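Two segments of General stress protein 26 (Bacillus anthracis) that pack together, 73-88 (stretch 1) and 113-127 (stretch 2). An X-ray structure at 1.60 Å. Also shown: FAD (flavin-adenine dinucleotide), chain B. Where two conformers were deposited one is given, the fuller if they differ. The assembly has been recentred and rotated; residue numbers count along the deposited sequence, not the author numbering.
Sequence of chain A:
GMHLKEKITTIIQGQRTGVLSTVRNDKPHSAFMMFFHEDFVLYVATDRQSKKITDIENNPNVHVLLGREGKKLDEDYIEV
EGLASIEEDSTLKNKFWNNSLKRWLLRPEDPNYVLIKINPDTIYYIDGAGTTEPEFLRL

Stretch 1, residues 73-88: LDEDYIEVEGLASIEE
Stretch 2, residues 113-127: YVLIKINPDTIYYID

Residues 77-87 form one long strand that pairs antiparallel with a strand that begins at Tyr-113 and, past a corner at Asp-121, with a second that runs to Ile-126; the N-to-C directions differ by 150° and 164°, and the two stretches together bury 1405 Å². Ile-126 covers the most surface. Its backbone pairs with Tyr-77 through N to Tyr-77 O (2.8 Å) and Tyr-77 N to Ile-126 O (3.0 Å), which places both side chains on the same face. Tyr-77 (chi1 63°, p; chi2 103°) lays its ring beneath Ile-126 (chi1 -57°, m; chi2 145°), whose CB sits 3.9 Å from the ring centroid and 12° off its normal, a CH-pi contact over the face. Ile-126 CD1 also reaches 3.5 Å from Glu-79 CG.

Glu-87, second in area, is tied to Leu-115 by N to O of Leu-115 (2.8 Å) and by Leu-115 N to Glu-87 O (2.9 Å). Its side chain (t, p, chi3 88°) runs beside the all-t chain of Lys-117. Glu-87 OE1 and Lys-117 NZ stay 4.6 Å apart, too far for a salt bridge, and a water bridges them at 2.6 and 3.1 Å respectively.

Glu-81 (m, t, chi3 9°) marks the bulge. Its O accepts from both Asp-121 N (2.8 Å) and Thr-122 N (3.2 Å), so the register shifts by one and Gly-82 faces Pro-120 with CA atoms 4.2 Å apart. An ideal CB on Gly-82 would clash with Asn-119 O at 2.1 Å. Glu-81 OE2 lies at the edge of the Tyr-124 ring, 3.1 Å from CE2; the adenine of FAD covers one face of that ring, while Glu-79 OE2 accepts from the FAD O3B at 2.7 Å.

On the other face, Ile-78, Val-80, Ala-84 and Ile-86 meet apolar partners, including Val-80 CG1 to Pro-120 CB at 3.8 Å.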

ATOM      1  N   LEU A  73     -14.562  -4.490  -5.678  1.00 35.22           N
ATOM      2  CA  LEU A  73     -13.490  -3.856  -6.463  1.00 34.97           C
ATOM      3  C   LEU A  73     -13.793  -2.406  -6.841  1.00 34.44           C
ATOM      4  O   LEU A  73     -12.866  -1.614  -7.071  1.00 34.79           O
ATOM      5  CB  LEU A  73     -13.142  -4.677  -7.727  1.00 35.46           C
ATOM      6  CG  LEU A  73     -12.752  -6.156  -7.600  1.00 36.29           C
ATOM      7  CD1 LEU A  73     -12.570  -6.788  -8.979  1.00 37.99           C
ATOM      8  CD2 LEU A  73     -11.494  -6.333  -6.764  1.00 36.91           C
ATOM      9  N   ASP A  74     -15.076  -2.042  -6.885  1.00 33.30           N
ATOM     10  CA  ASP A  74     -15.451  -0.709  -7.369  1.00 32.28           C
ATOM     11  C   ASP A  74     -15.912   0.306  -6.294  1.00 30.26           C
ATOM     12  O   ASP A  74     -16.766   1.165  -6.539  1.00 31.46           O
ATOM     13  CB  ASP A  74     -16.434  -0.828  -8.543  1.00 33.04           C
ATOM     14  CG  ASP A  74     -15.839  -1.601  -9.732  1.00 36.00           C
ATOM     15  OD1 ASP A  74     -14.979  -1.039 -10.457  1.00 39.44           O
ATOM     16  OD2 ASP A  74     -16.236  -2.769  -9.954  1.00 39.15           O
ATOM     17  N   GLU A  75     -15.294   0.238  -5.124  1.00 26.63           N
ATOM     18  CA  GLU A  75     -15.467   1.223  -4.073  1.00 23.24           C
ATOM     19  C   GLU A  75     -14.616   2.444  -4.417  1.00 19.90           C
ATOM     20  O   GLU A  75     -13.556   2.306  -5.012  1.00 19.50           O
ATOM     21  CB  GLU A  75     -14.925   0.647  -2.765  1.00 23.73           C
ATOM     22  CG  GLU A  75     -15.630  -0.644  -2.312  1.00 27.24           C
ATOM     23  CD  GLU A  75     -14.808  -1.488  -1.326  1.00 31.36           C
ATOM     24  OE1 GLU A  75     -13.580  -1.289  -1.183  1.00 30.06           O
ATOM     25  OE2 GLU A  75     -15.409  -2.380  -0.683  1.00 35.54           O
ATOM     26  N   ASP A  76     -15.068   3.622  -4.020  0.70 17.78           N
ATOM     27  CA  ASP A  76     -14.273   4.840  -4.234  0.70 15.98           C
ATOM     28  C   ASP A  76     -13.156   4.951  -3.220  0.70 14.18           C
ATOM     29  O   ASP A  76     -13.255   4.443  -2.107  0.70 14.28           O
ATOM     30  CB  ASP A  76     -15.155   6.079  -4.120  0.70 16.96           C
ATOM     31  CG  ASP A  76     -16.382   5.994  -4.990  0.70 20.63           C
ATOM     32  OD1 ASP A  76     -16.257   5.557  -6.146  0.70 22.95           O
ATOM     33  OD2 ASP A  76     -17.475   6.357  -4.500  0.70 26.71           O
ATOM     34  N   TYR A  77     -12.093   5.643  -3.599  1.00 12.09           N
ATOM     35  CA  TYR A  77     -11.013   5.883  -2.669  1.00 10.33           C
ATOM     36  C   TYR A  77     -10.149   7.025  -3.124  1.00  9.10           C
ATOM     37  O   TYR A  77     -10.337   7.564  -4.234  1.00  8.10           O
ATOM     38  CB  TYR A  77     -10.160   4.634  -2.457  1.00 10.47           C
ATOM     39  CG  TYR A  77      -9.447   4.124  -3.689  1.00  8.25           C
ATOM     40  CD1 TYR A  77      -8.088   4.357  -3.872  1.00  9.96           C
ATOM     41  CD2 TYR A  77     -10.134   3.330  -4.633  1.00 13.58           C
ATOM     42  CE1 TYR A  77      -7.429   3.872  -5.026  1.00 10.86           C
ATOM     43  CE2 TYR A  77      -9.502   2.830  -5.768  1.00 12.42           C
ATOM     44  CZ  TYR A  77      -8.132   3.085  -5.923  1.00 12.83           C
ATOM     45  OH  TYR A  77      -7.484   2.582  -7.037  1.00 14.05           O
ATOM     46  N   ILE A  78      -9.168   7.362  -2.290  1.00  8.34           N
ATOM     47  CA  ILE A  78      -8.254   8.466  -2.647  1.00  7.47           C
ATOM     48  C   ILE A  78      -6.795   8.012  -2.607  1.00  7.56           C
ATOM     49  O   ILE A  78      -6.432   7.031  -1.927  1.00  7.56           O
ATOM     50  CB  ILE A  78      -8.413   9.720  -1.749  1.00  8.45           C
ATOM     51  CG1 ILE A  78      -8.060   9.398  -0.291  1.00  9.36           C
ATOM     52  CG2 ILE A  78      -9.836  10.361  -1.886  1.00  9.15           C
ATOM     53  CD1 ILE A  78      -8.058  10.682   0.576  1.00 11.11           C
ATOM     54  N   GLU A  79      -5.967   8.735  -3.336  1.00  8.26           N
ATOM     55  CA  GLU A  79      -4.522   8.559  -3.242  1.00  7.85           C
ATOM     56  C   GLU A  79      -3.987   9.919  -2.872  1.00 10.25           C
ATOM     57  O   GLU A  79      -4.435  10.935  -3.420  1.00 11.75           O
ATOM     58  CB  GLU A  79      -3.907   8.299  -4.617  1.00 12.42           C
ATOM     59  CG  GLU A  79      -4.137   7.023  -5.211  1.00 15.14           C
ATOM     60  CD  GLU A  79      -3.221   6.912  -6.458  1.00 22.48           C
ATOM     61  OE1 GLU A  79      -2.018   7.301  -6.398  1.00 22.84           O
ATOM     62  OE2 GLU A  79      -3.728   6.433  -7.485  1.00 25.39           O
ATOM     63  N   VAL A  80      -3.062   9.959  -1.940  1.00  8.18           N
ATOM     64  CA  VAL A  80      -2.507  11.242  -1.474  1.00  9.59           C
ATOM     65  C   VAL A  80      -1.000  11.186  -1.631  1.00 10.61           C
ATOM     66  O   VAL A  80      -0.386  10.206  -1.231  1.00 12.28           O
ATOM     67  CB  VAL A  80      -2.857  11.487   0.007  1.00  8.47           C
ATOM     68  CG1 VAL A  80      -2.221  12.780   0.504  1.00 12.23           C
ATOM     69  CG2 VAL A  80      -4.407  11.380   0.265  1.00 11.50           C
ATOM     70  N   GLU A  81      -0.430  12.217  -2.258  1.00  9.86           N
ATOM     71  CA  GLU A  81       1.033  12.428  -2.317  1.00  9.99           C
ATOM     72  C   GLU A  81       1.376  13.668  -1.515  1.00  9.39           C
ATOM     73  O   GLU A  81       0.723  14.701  -1.643  1.00  9.08           O
ATOM     74  CB  GLU A  81       1.517  12.690  -3.745  1.00 11.73           C
ATOM     75  CG  GLU A  81       1.183  11.589  -4.751  1.00 16.19           C
ATOM     76  CD  GLU A  81       1.408  12.035  -6.185  1.00 22.53           C
ATOM     77  OE1 GLU A  81       1.984  13.119  -6.433  1.00 25.57           O
ATOM     78  OE2 GLU A  81       0.995  11.303  -7.091  1.00 28.03           O
ATOM     79  N   GLY A  82       2.370  13.569  -0.649  1.00  7.82           N
ATOM     80  CA  GLY A  82       2.786  14.769   0.094  1.00  8.17           C
ATOM     81  C   GLY A  82       4.026  14.471   0.914  1.00  8.49           C
ATOM     82  O   GLY A  82       4.565  13.376   0.825  1.00 10.31           O
ATOM     83  N   LEU A  83       4.489  15.468   1.656  0.50  8.25           N
ATOM     84  CA  LEU A  83       5.639  15.329   2.561  0.50  8.75           C
ATOM     85  C   LEU A  83       5.181  15.155   3.997  0.50  9.13           C
ATOM     86  O   LEU A  83       4.222  15.782   4.445  0.50  9.69           O
ATOM     87  CB  LEU A  83       6.572  16.539   2.437  0.50  9.40           C
ATOM     88  CG  LEU A  83       7.567  16.532   1.272  0.50 10.30           C
ATOM     89  CD1 LEU A  83       6.871  16.618  -0.092  0.50 12.01           C
ATOM     90  CD2 LEU A  83       8.565  17.670   1.424  0.50 10.85           C
ATOM     91  N   ALA A  84       5.864  14.262   4.703  1.00  8.60           N
ATOM     92  CA  ALA A  84       5.570  13.945   6.066  1.00  9.32           C
ATOM     93  C   ALA A  84       6.582  14.583   7.017  1.00  9.05           C
ATOM     94  O   ALA A  84       7.749  14.860   6.669  1.00 11.12           O
ATOM     95  CB  ALA A  84       5.612  12.414   6.207  1.00  8.85           C
ATOM     96  N   SER A  85       6.078  14.863   8.214  1.00 10.79           N
ATOM     97  CA  SER A  85       6.930  15.284   9.327  1.00 11.36           C
ATOM     98  C   SER A  85       6.383  14.652  10.611  1.00 11.23           C
ATOM     99  O   SER A  85       5.313  14.046  10.617  1.00 12.22           O
ATOM    100  CB  SER A  85       6.964  16.812   9.395  1.00 12.93           C
ATOM    101  OG  SER A  85       5.665  17.319   9.610  1.00 15.24           O
ATOM    102  N   ILE A  86       7.116  14.817  11.708  1.00 11.16           N
ATOM    103  CA  ILE A  86       6.667  14.241  12.992  1.00 11.53           C
ATOM    104  C   ILE A  86       6.070  15.346  13.830  1.00 12.66           C
ATOM    105  O   ILE A  86       6.611  16.473  13.902  1.00 13.42           O
ATOM    106  CB  ILE A  86       7.854  13.584  13.703  1.00 11.99           C
ATOM    107  CG1 ILE A  86       8.447  12.503  12.804  1.00 14.18           C
ATOM    108  CG2 ILE A  86       7.369  12.886  15.032  1.00 14.64           C
ATOM    109  CD1 ILE A  86       7.451  11.620  12.140  1.00 17.83           C
ATOM    110  N   GLU A  87       4.938  15.049  14.461  1.00 10.48           N
ATOM    111  CA  GLU A  87       4.166  16.047  15.203  1.00 12.94           C
ATOM    112  C   GLU A  87       4.017  15.486  16.618  1.00 11.64           C
ATOM    113  O   GLU A  87       3.585  14.334  16.813  1.00 11.80           O
ATOM    114  CB  GLU A  87       2.807  16.296  14.488  1.00 13.29           C
ATOM    115  CG  GLU A  87       1.835  17.139  15.309  1.00 17.55           C
ATOM    116  CD  GLU A  87       2.299  18.582  15.477  1.00 18.17           C
ATOM    117  OE1 GLU A  87       1.963  19.393  14.588  1.00 24.22           O
ATOM    118  OE2 GLU A  87       2.925  18.934  16.502  1.00 18.19           O
ATOM    119  N   GLU A  88       4.424  16.286  17.615  1.00 13.39           N
ATOM    120  CA  GLU A  88       4.320  15.830  18.999  1.00 13.83           C
ATOM    121  C   GLU A  88       3.348  16.740  19.785  1.00 13.99           C
ATOM    122  O   GLU A  88       3.321  16.676  21.007  1.00 15.36           O
ATOM    123  CB  GLU A  88       5.692  15.812  19.698  1.00 14.30           C
ATOM    124  CG  GLU A  88       6.697  14.953  18.962  1.00 17.22           C
ATOM    125  CD  GLU A  88       7.767  14.359  19.846  1.00 21.61           C
ATOM    126  OE1 GLU A  88       7.485  13.971  21.007  1.00 22.96           O
ATOM    127  OE2 GLU A  88       8.897  14.241  19.354  1.00 26.01           O
ATOM    128  N   TYR A 113       4.543   7.890  21.937  1.00  6.67           N
ATOM    129  CA  TYR A 113       3.473   8.240  20.976  1.00  6.55           C
ATOM    130  C   TYR A 113       3.868   9.515  20.224  1.00  7.50           C
ATOM    131  O   TYR A 113       4.080  10.577  20.806  1.00  8.35           O
ATOM    132  CB  TYR A 113       2.200   8.453  21.803  1.00  6.33           C
ATOM    133  CG  TYR A 113       0.950   8.987  21.111  1.00  6.23           C
ATOM    134  CD1 TYR A 113       0.802   8.941  19.708  1.00  7.32           C
ATOM    135  CD2 TYR A 113      -0.113   9.496  21.907  1.00  9.57           C
ATOM    136  CE1 TYR A 113      -0.317   9.418  19.117  1.00  5.76           C
ATOM    137  CE2 TYR A 113      -1.292   9.975  21.315  1.00  6.98           C
ATOM    138  CZ  TYR A 113      -1.359   9.924  19.903  1.00  5.52           C
ATOM    139  OH  TYR A 113      -2.517  10.385  19.312  1.00  9.00           O
ATOM    140  N   VAL A 114       3.951   9.392  18.917  1.00  6.51           N
ATOM    141  CA  VAL A 114       4.099  10.594  18.077  1.00  7.47           C
ATOM    142  C   VAL A 114       3.094  10.460  16.964  1.00  5.76           C
ATOM    143  O   VAL A 114       2.536   9.370  16.708  1.00  7.78           O
ATOM    144  CB  VAL A 114       5.520  10.717  17.463  1.00  8.27           C
ATOM    145  CG1 VAL A 114       6.551  10.881  18.583  1.00 10.23           C
ATOM    146  CG2 VAL A 114       5.870   9.484  16.587  1.00  9.94           C
ATOM    147  N   LEU A 115       2.874  11.570  16.282  1.00  5.27           N
ATOM    148  CA  LEU A 115       2.042  11.565  15.073  1.00  6.72           C
ATOM    149  C   LEU A 115       2.919  11.774  13.835  1.00  7.31           C
ATOM    150  O   LEU A 115       3.831  12.600  13.831  1.00  8.99           O
ATOM    151  CB  LEU A 115       0.983  12.679  15.119  1.00  7.07           C
ATOM    152  CG  LEU A 115      -0.114  12.508  16.173  1.00  9.08           C
ATOM    153  CD1 LEU A 115      -0.852  13.853  16.318  1.00  9.75           C
ATOM    154  CD2 LEU A 115      -1.061  11.377  15.815  1.00  9.53           C
ATOM    155  N   ILE A 116       2.608  11.021  12.773  1.00  7.66           N
ATOM    156  CA  ILE A 116       3.144  11.382  11.460  1.00  8.27           C
ATOM    157  C   ILE A 116       2.108  12.306  10.795  1.00  8.28           C
ATOM    158  O   ILE A 116       0.943  11.955  10.680  1.00  9.22           O
ATOM    159  CB  ILE A 116       3.309  10.155  10.632  1.00  7.96           C
ATOM    160  CG1 ILE A 116       4.318   9.217  11.269  1.00 10.79           C
ATOM    161  CG2 ILE A 116       3.741  10.581   9.228  1.00  9.95           C
ATOM    162  CD1 ILE A 116       4.421   7.852  10.520  1.00 13.90           C
ATOM    163  N   LYS A 117       2.548  13.515  10.420  1.00  8.24           N
ATOM    164  CA  LYS A 117       1.708  14.537   9.830  1.00  9.23           C
ATOM    165  C   LYS A 117       1.963  14.511   8.339  1.00  9.03           C
ATOM    166  O   LYS A 117       3.098  14.594   7.886  1.00  9.89           O
ATOM    167  CB  LYS A 117       2.103  15.914  10.392  1.00  8.65           C
ATOM    168  CG  LYS A 117       1.407  17.042   9.651  1.00 11.93           C
ATOM    169  CD  LYS A 117       1.691  18.362  10.354  1.00 11.77           C
ATOM    170  CE  LYS A 117       1.125  19.542   9.594  1.00 20.16           C
ATOM    171  NZ  LYS A 117       1.515  20.821  10.251  1.00 23.32           N
ATOM    172  N   ILE A 118       0.924  14.385   7.530  1.00  8.90           N
ATOM    173  CA  ILE A 118       1.127  14.287   6.071  1.00  9.33           C
ATOM    174  C   ILE A 118       0.466  15.508   5.448  1.00 10.20           C
ATOM    175  O   ILE A 118      -0.773  15.673   5.495  1.00 10.48           O
ATOM    176  CB  ILE A 118       0.484  13.002   5.510  1.00  8.27           C
ATOM    177  CG1 ILE A 118       1.201  11.804   6.056  1.00 12.07           C
ATOM    178  CG2 ILE A 118       0.637  12.975   3.960  1.00  9.38           C
ATOM    179  CD1 ILE A 118       0.400  10.579   6.028  1.00 15.81           C
ATOM    180  N   ASN A 119       1.297  16.385   4.895  0.50 10.38           N
ATOM    181  CA  ASN A 119       0.823  17.616   4.256  0.50 10.95           C
ATOM    182  C   ASN A 119       0.617  17.323   2.794  0.50 11.15           C
ATOM    183  O   ASN A 119       1.587  17.098   2.087  0.50 10.65           O
ATOM    184  CB  ASN A 119       1.832  18.754   4.390  0.50 11.42           C
ATOM    185  CG  ASN A 119       1.732  19.438   5.715  0.50 12.82           C
ATOM    186  OD1 ASN A 119       2.511  19.174   6.612  0.50 18.68           O
ATOM    187  ND2 ASN A 119       0.728  20.292   5.860  0.50 17.34           N
ATOM    188  N   PRO A 120      -0.640  17.263   2.347  1.00 11.47           N
ATOM    189  CA  PRO A 120      -0.844  16.786   0.987  1.00 10.35           C
ATOM    190  C   PRO A 120      -0.445  17.857  -0.050  1.00  8.96           C
ATOM    191  O   PRO A 120      -0.684  19.055   0.147  1.00 11.09           O
ATOM    192  CB  PRO A 120      -2.365  16.559   0.904  1.00 11.16           C
ATOM    193  CG  PRO A 120      -2.906  17.682   1.862  1.00 13.96           C
ATOM    194  CD  PRO A 120      -1.913  17.639   3.000  1.00 12.99           C
ATOM    195  N   ASP A 121       0.166  17.380  -1.133  1.00  6.93           N
ATOM    196  CA  ASP A 121       0.340  18.255  -2.300  1.00  8.62           C
ATOM    197  C   ASP A 121      -0.734  17.933  -3.292  1.00  7.47           C
ATOM    198  O   ASP A 121      -1.254  18.862  -3.952  1.00  8.36           O
ATOM    199  CB  ASP A 121       1.728  18.047  -2.939  1.00  9.39           C
ATOM    200  CG  ASP A 121       2.842  18.635  -2.061  1.00 13.92           C
ATOM    201  OD1 ASP A 121       2.674  19.741  -1.570  1.00 11.24           O
ATOM    202  OD2 ASP A 121       3.855  17.930  -1.745  1.00 22.05           O
ATOM    203  N   THR A 122      -1.021  16.637  -3.497  1.00  7.02           N
ATOM    204  CA  THR A 122      -1.999  16.247  -4.521  1.00  8.34           C
ATOM    205  C   THR A 122      -2.898  15.168  -3.920  1.00  6.71           C
ATOM    206  O   THR A 122      -2.395  14.254  -3.259  1.00  8.23           O
ATOM    207  CB  THR A 122      -1.321  15.699  -5.789  1.00 10.56           C
ATOM    208  OG1 THR A 122      -0.317  16.647  -6.198  1.00 11.37           O
ATOM    209  CG2 THR A 122      -2.332  15.490  -6.939  1.00 12.61           C
ATOM    210  N   ILE A 123      -4.222  15.323  -4.091  1.00  6.73           N
ATOM    211  CA  ILE A 123      -5.123  14.236  -3.705  1.00  7.09           C
ATOM    212  C   ILE A 123      -5.867  13.821  -4.953  1.00  7.51           C
ATOM    213  O   ILE A 123      -6.557  14.661  -5.586  1.00  9.85           O
ATOM    214  CB  ILE A 123      -6.102  14.640  -2.599  1.00  6.62           C
ATOM    215  CG1 ILE A 123      -5.317  15.069  -1.331  1.00  7.67           C
ATOM    216  CG2 ILE A 123      -7.075  13.444  -2.309  1.00 10.02           C
ATOM    217  CD1 ILE A 123      -6.210  15.447  -0.168  1.00 12.70           C
ATOM    218  N   TYR A 124      -5.755  12.546  -5.321  1.00  7.34           N
ATOM    219  CA  TYR A 124      -6.493  12.002  -6.454  1.00  9.26           C
ATOM    220  C   TYR A 124      -7.737  11.294  -5.933  1.00  9.59           C
ATOM    221  O   TYR A 124      -7.672  10.565  -4.952  1.00  8.92           O
ATOM    222  CB  TYR A 124      -5.651  10.934  -7.185  1.00 10.68           C
ATOM    223  CG  TYR A 124      -4.419  11.484  -7.791  1.00 13.21           C
ATOM    224  CD1 TYR A 124      -4.475  12.141  -9.023  1.00 16.41           C
ATOM    225  CD2 TYR A 124      -3.196  11.374  -7.135  1.00 19.16           C
ATOM    226  CE1 TYR A 124      -3.334  12.683  -9.602  1.00 21.23           C
ATOM    227  CE2 TYR A 124      -2.020  11.925  -7.721  1.00 21.19           C
ATOM    228  CZ  TYR A 124      -2.126  12.576  -8.951  1.00 23.43           C
ATOM    229  OH  TYR A 124      -1.005  13.129  -9.546  1.00 29.12           O
ATOM    230  N   TYR A 125      -8.859  11.513  -6.598  1.00  8.66           N
ATOM    231  CA  TYR A 125     -10.102  10.828  -6.213  1.00  9.95           C
ATOM    232  C   TYR A 125     -10.407   9.800  -7.265  1.00  9.44           C
ATOM    233  O   TYR A 125     -10.518  10.146  -8.477  1.00  8.89           O
ATOM    234  CB  TYR A 125     -11.269  11.842  -6.064  1.00 10.00           C
ATOM    235  CG  TYR A 125     -12.565  11.154  -5.731  1.00 11.53           C
ATOM    236  CD1 TYR A 125     -12.855  10.759  -4.433  1.00 15.14           C
ATOM    237  CD2 TYR A 125     -13.467  10.846  -6.754  1.00 16.23           C
ATOM    238  CE1 TYR A 125     -14.054  10.058  -4.148  1.00 17.23           C
ATOM    239  CE2 TYR A 125     -14.642  10.181  -6.492  1.00 16.87           C
ATOM    240  CZ  TYR A 125     -14.918   9.794  -5.193  1.00 16.49           C
ATOM    241  OH  TYR A 125     -16.123   9.131  -5.035  1.00 23.17           O
ATOM    242  N   ILE A 126     -10.520   8.533  -6.819  1.00 10.23           N
ATOM    243  CA  ILE A 126     -10.649   7.400  -7.748  1.00 13.64           C
ATOM    244  C   ILE A 126     -12.038   6.800  -7.588  1.00 15.37           C
ATOM    245  O   ILE A 126     -12.371   6.216  -6.538  1.00 14.59           O
ATOM    246  CB  ILE A 126      -9.504   6.401  -7.501  1.00 14.24           C
ATOM    247  CG1 ILE A 126      -8.171   7.148  -7.676  1.00 17.06           C
ATOM    248  CG2 ILE A 126      -9.625   5.151  -8.398  1.00 16.17           C
ATOM    249  CD1 ILE A 126      -7.172   6.750  -6.844  1.00 24.05           C
ATOM    250  N   ASP A 127     -12.832   7.041  -8.631  1.00 18.97           N
ATOM    251  CA  ASP A 127     -14.229   6.622  -8.870  1.00 24.13           C
ATOM    252  C   ASP A 127     -15.320   7.652  -8.668  1.00 25.40           C
ATOM    253  O   ASP A 127     -15.745   8.279  -9.641  1.00 28.54           O
ATOM    254  CB  ASP A 127     -14.602   5.261  -8.292  1.00 26.15           C
ATOM    255  CG  ASP A 127     -14.011   4.162  -9.089  1.00 29.93           C
ATOM    256  OD1 ASP A 127     -13.814   3.034  -8.555  1.00 36.41           O
ATOM    257  OD2 ASP A 127     -13.697   4.472 -10.265  1.00 33.90           O
TER
HETATM  258  PA  FAD B 139      -1.518   4.525 -14.368  1.00 26.96           P
HETATM  259  O1A FAD B 139      -0.369   4.225 -15.320  1.00 26.85           O
HETATM  260  O2A FAD B 139      -2.889   4.420 -15.012  1.00 34.13           O
HETATM  261  O5B FAD B 139      -1.468   6.069 -13.818  1.00 25.97           O
HETATM  262  C5B FAD B 139      -2.363   6.396 -12.781  1.00 28.89           C
HETATM  263  C4B FAD B 139      -1.455   6.862 -11.662  1.00 32.16           C
HETATM  264  O4B FAD B 139      -0.918   8.151 -12.027  1.00 35.18           O
HETATM  265  C3B FAD B 139      -2.250   6.995 -10.367  1.00 33.26           C
HETATM  266  O3B FAD B 139      -2.014   5.881  -9.505  1.00 30.24           O
HETATM  267  C2B FAD B 139      -1.820   8.368  -9.852  1.00 35.36           C
HETATM  268  O2B FAD B 139      -0.735   8.241  -8.948  1.00 37.96           O
HETATM  269  C1B FAD B 139      -1.343   9.128 -11.091  1.00 37.48           C
HETATM  270  N9A FAD B 139      -2.440   9.927 -11.691  1.00 42.33           N
HETATM  271  C8A FAD B 139      -3.787   9.656 -11.599  1.00 44.46           C
HETATM  272  N7A FAD B 139      -4.475  10.617 -12.265  1.00 46.69           N
HETATM  273  C5A FAD B 139      -3.596  11.489 -12.794  1.00 44.69           C
HETATM  274  C6A FAD B 139      -3.798  12.639 -13.556  1.00 45.58           C
HETATM  275  N6A FAD B 139      -5.029  13.171 -13.611  1.00 46.13           N
HETATM  276  N1A FAD B 139      -2.686  13.362 -13.953  1.00 46.87           N
HETATM  277  C2A FAD B 139      -1.404  12.943 -13.601  1.00 47.16           C
HETATM  278  N3A FAD B 139      -1.218  11.792 -12.841  1.00 45.83           N
HETATM  279  C4A FAD B 139      -2.307  11.075 -12.446  1.00 43.99           C
HETATM  280  N1  FAD B 139      -5.109  -2.429 -12.423  1.00 11.23           N
HETATM  281  C2  FAD B 139      -4.449  -3.386 -13.166  1.00 11.46           C
HETATM  282  O2  FAD B 139      -3.886  -2.972 -14.183  1.00 12.36           O
HETATM  283  N3  FAD B 139      -4.385  -4.698 -12.756  1.00 10.74           N
HETATM  284  C4  FAD B 139      -5.028  -5.104 -11.606  1.00 10.94           C
HETATM  285  O4  FAD B 139      -4.966  -6.314 -11.242  1.00 11.66           O
HETATM  286  C4X FAD B 139      -5.768  -4.160 -10.865  1.00  9.21           C
HETATM  287  N5  FAD B 139      -6.427  -4.572  -9.718  1.00  9.25           N
HETATM  288  C5X FAD B 139      -7.154  -3.629  -9.003  1.00  9.39           C
HETATM  289  C6  FAD B 139      -7.832  -4.084  -7.857  1.00 10.34           C
HETATM  290  C7  FAD B 139      -8.534  -3.125  -7.120  1.00 11.03           C
HETATM  291  C7M FAD B 139      -9.276  -3.599  -5.893  1.00 12.62           C
HETATM  292  C8  FAD B 139      -8.561  -1.769  -7.512  1.00 12.23           C
HETATM  293  C8M FAD B 139      -9.296  -0.703  -6.713  1.00 14.67           C
HETATM  294  C9  FAD B 139      -7.837  -1.328  -8.627  1.00  9.94           C
HETATM  295  C9A FAD B 139      -7.134  -2.278  -9.395  1.00  9.04           C
HETATM  296  N10 FAD B 139      -6.432  -1.865 -10.521  1.00  9.82           N
HETATM  297  C10 FAD B 139      -5.762  -2.827 -11.276  1.00  9.02           C
HETATM  298  C1' FAD B 139      -6.265  -0.438 -10.928  1.00 10.22           C
HETATM  299  C2' FAD B 139      -4.953   0.197 -10.441  1.00  9.39           C
HETATM  300  O2' FAD B 139      -4.867   0.166  -9.013  1.00  9.86           O
HETATM  301  C3' FAD B 139      -4.964   1.667 -10.865  1.00 13.92           C
HETATM  302  O3' FAD B 139      -5.125   1.681 -12.294  1.00 18.61           O
HETATM  303  C4' FAD B 139      -3.678   2.380 -10.467  1.00 17.57           C
HETATM  304  O4' FAD B 139      -3.790   3.832 -10.617  1.00 18.19           O
HETATM  305  C5' FAD B 139      -2.503   1.875 -11.321  1.00 19.01           C
HETATM  306  O5' FAD B 139      -1.335   2.603 -10.970  1.00 22.44           O
HETATM  307  P   FAD B 139      -0.402   3.017 -12.217  1.00 26.34           P
HETATM  308  O1P FAD B 139       0.661   4.023 -11.792  1.00 31.03           O
HETATM  309  O2P FAD B 139       0.067   1.828 -13.007  1.00 22.94           O
HETATM  310  O3P FAD B 139      -1.589   3.734 -13.017  1.00 28.94           O
HETATM  311  O   HOH W   1       2.237  15.623  -5.394  1.00 23.66           O
HETATM  312  O   HOH W   2       3.672  18.491   1.143  1.00 12.49           O
HETATM  313  O   HOH W   3       4.509  17.533   6.991  1.00 17.32           O
HETATM  314  O   HOH W   4       0.085  20.069  12.855  1.00 18.09           O